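Homoaconitase small subunit (Methanocaldococcus jannaschii, PDB 2PKP) forms the small subunit of a hydro-lyase that converts (R)-homocitrate to homoisocitrate by way of cis-homoaconitate. Local coordinates at residues E32-C37 / K75-K80. Numbering follows the deposited sequence.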
loop_
_atom_site.group_PDB
_atom_site.type_symbol
_atom_site.label_atom_id
_atom_site.label_comp_id
_atom_site.label_asym_id
_atom_site.label_seq_id
_atom_site.Cartn_x
_atom_site.Cartn_y
_atom_site.Cartn_z
ATOM N N GLU A 32 -15.785 6.744 4.785
ATOM C CA GLU A 32 -17.231 6.791 4.608
ATOM C C GLU A 32 -17.495 6.836 3.109
ATOM O O GLU A 32 -18.430 6.215 2.605
ATOM C CB GLU A 32 -17.803 8.043 5.276
ATOM C CG GLU A 32 -19.318 8.042 5.436
ATOM C CD GLU A 32 -19.806 6.943 6.365
ATOM O OE1 GLU A 32 -19.291 6.848 7.500
ATOM O OE2 GLU A 32 -20.712 6.181 5.963
ATOM N N LEU A 33 -16.658 7.586 2.402
ATOM C CA LEU A 33 -16.767 7.708 0.958
ATOM C C LEU A 33 -16.397 6.376 0.319
ATOM O O LEU A 33 -17.070 5.901 -0.595
ATOM C CB LEU A 33 -15.821 8.801 0.452
ATOM C CG LEU A 33 -16.214 10.247 0.772
ATOM C CD1 LEU A 33 -15.079 11.195 0.397
ATOM C CD2 LEU A 33 -17.490 10.602 0.009
ATOM N N ALA A 34 -15.327 5.773 0.822
ATOM C CA ALA A 34 -14.844 4.502 0.303
ATOM C C ALA A 34 -15.893 3.399 0.408
ATOM O O ALA A 34 -15.976 2.536 -0.461
ATOM C CB ALA A 34 -13.571 4.094 1.038
ATOM N N SER A 35 -16.703 3.432 1.462
ATOM C CA SER A 35 -17.727 2.414 1.655
ATOM C C SER A 35 -18.782 2.413 0.544
ATOM O O SER A 35 -19.594 1.494 0.449
ATOM C CB SER A 35 -18.397 2.593 3.023
ATOM O OG SER A 35 -19.100 3.819 3.093
ATOM N N HIS A 36 -18.774 3.438 -0.299
ATOM C CA HIS A 36 -19.731 3.491 -1.399
ATOM C C HIS A 36 -19.048 3.635 -2.751
ATOM O O HIS A 36 -19.643 4.106 -3.717
ATOM C CB HIS A 36 -20.734 4.625 -1.181
ATOM C CG HIS A 36 -21.587 4.425 0.033
ATOM N ND1 HIS A 36 -21.260 4.943 1.266
ATOM C CD2 HIS A 36 -22.700 3.675 0.222
ATOM C CE1 HIS A 36 -22.131 4.520 2.165
ATOM N NE2 HIS A 36 -23.016 3.751 1.558
ATOM N N CYS A 37 -17.792 3.206 -2.812
ATOM C CA CYS A 37 -17.025 3.273 -4.042
ATOM C C CYS A 37 -17.669 2.398 -5.113
ATOM O O CYS A 37 -17.998 1.239 -4.862
ATOM C CB CYS A 37 -15.586 2.814 -3.786
ATOM S SG CYS A 37 -14.497 3.013 -5.214
ATOM N N LYS A 75 -9.070 5.373 -3.433
ATOM C CA LYS A 75 -7.873 5.268 -2.605
ATOM C C LYS A 75 -8.155 4.685 -1.221
ATOM O O LYS A 75 -7.374 3.871 -0.715
ATOM C CB LYS A 75 -7.212 6.643 -2.466
ATOM C CG LYS A 75 -5.956 6.667 -1.599
ATOM C CD LYS A 75 -5.440 8.105 -1.454
ATOM C CE LYS A 75 -4.150 8.200 -0.636
ATOM N NZ LYS A 75 -4.335 7.814 0.791
ATOM N N TYR A 76 -9.267 5.077 -0.610
ATOM C CA TYR A 76 -9.570 4.561 0.717
ATOM C C TYR A 76 -10.179 3.163 0.781
ATOM O O TYR A 76 -10.591 2.705 1.849
ATOM C CB TYR A 76 -10.407 5.573 1.506
ATOM C CG TYR A 76 -9.531 6.655 2.098
ATOM C CD1 TYR A 76 -8.981 7.651 1.289
ATOM C CD2 TYR A 76 -9.182 6.635 3.448
ATOM C CE1 TYR A 76 -8.102 8.593 1.807
ATOM C CE2 TYR A 76 -8.300 7.572 3.978
ATOM C CZ TYR A 76 -7.764 8.548 3.151
ATOM O OH TYR A 76 -6.878 9.468 3.657
ATOM N N CYS A 77 -10.221 2.486 -0.364
ATOM C CA CYS A 77 -10.701 1.107 -0.431
ATOM C C CYS A 77 -9.439 0.259 -0.412
ATOM O O CYS A 77 -9.496 -0.971 -0.412
ATOM C CB CYS A 77 -11.456 0.832 -1.735
ATOM S SG CYS A 77 -13.210 1.210 -1.696
ATOM N N GLY A 78 -8.292 0.930 -0.400
ATOM C CA GLY A 78 -7.028 0.222 -0.401
ATOM C C GLY A 78 -6.563 -0.046 -1.821
ATOM O O GLY A 78 -5.698 -0.889 -2.047
ATOM N N ILE A 79 -7.147 0.670 -2.781
ATOM C CA ILE A 79 -6.788 0.522 -4.189
ATOM C C ILE A 79 -5.702 1.532 -4.549
ATOM O O ILE A 79 -5.903 2.740 -4.452
ATOM C CB ILE A 79 -8.025 0.730 -5.081
ATOM C CG1 ILE A 79 -9.035 -0.386 -4.801
ATOM C CG2 ILE A 79 -7.622 0.760 -6.556
ATOM C CD1 ILE A 79 -10.364 -0.213 -5.502
ATOM N N LYS A 80 -4.548 1.024 -4.969
ATOM C CA LYS A 80 -3.410 1.865 -5.320
ATOM C C LYS A 80 -3.360 2.284 -6.785
ATOM O O LYS A 80 -2.694 3.258 -7.128
ATOM C CB LYS A 80 -2.106 1.144 -4.956
ATOM C CG LYS A 80 -0.835 1.923 -5.279
ATOM C CD LYS A 80 -0.729 3.198 -4.460
ATOM C CE LYS A 80 0.606 3.890 -4.689
ATOM N NZ LYS A 80 0.756 5.096 -3.826
#
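Ala34 and Tyr76 bring two type I turns together, Ala34 to Cys37 and Lys75 to Gly78, with CA of Ala34 5.3 Å from CA of Tyr76. The short methyl of Ala34 permits this closeness: its CB lies 3.5 Å from CB of Tyr76 and 3.4 Å from Tyr76 O, an approach that suits the smallest side chain with a CB. Tyr76 touches with its CB, while its ring leads away to an edge-to-face contact with Tyr31. Cys77 reaches across with its sulfur, set anti to its own carbonyl carbon (chi1 -88°). Cys77 SG lies 3.3 Å from Ala34 O, which already accepts the turn bond from Cys37 N, and 3.5 Å from CB of Cys37. Slim and weakly polar, the Cys77 sulfur suits this narrow seam; Cys37 offers its CB, and the two SG atoms, 4.2 Å apart, form no disulfide. Cys37 also packs on Ile74 and Phe45. Gly78 closes the second turn with a positive phi of 89°, a backbone shape that favours glycine. The arrangement is a helix-to-loop contact in the swivel domain of the aconitase family, seating helix 30-34 and its following turn against the loop from helix 68-75 to strand 81-84, which lies between parallel strands 101-104 and 54-57 of the mixed sheet.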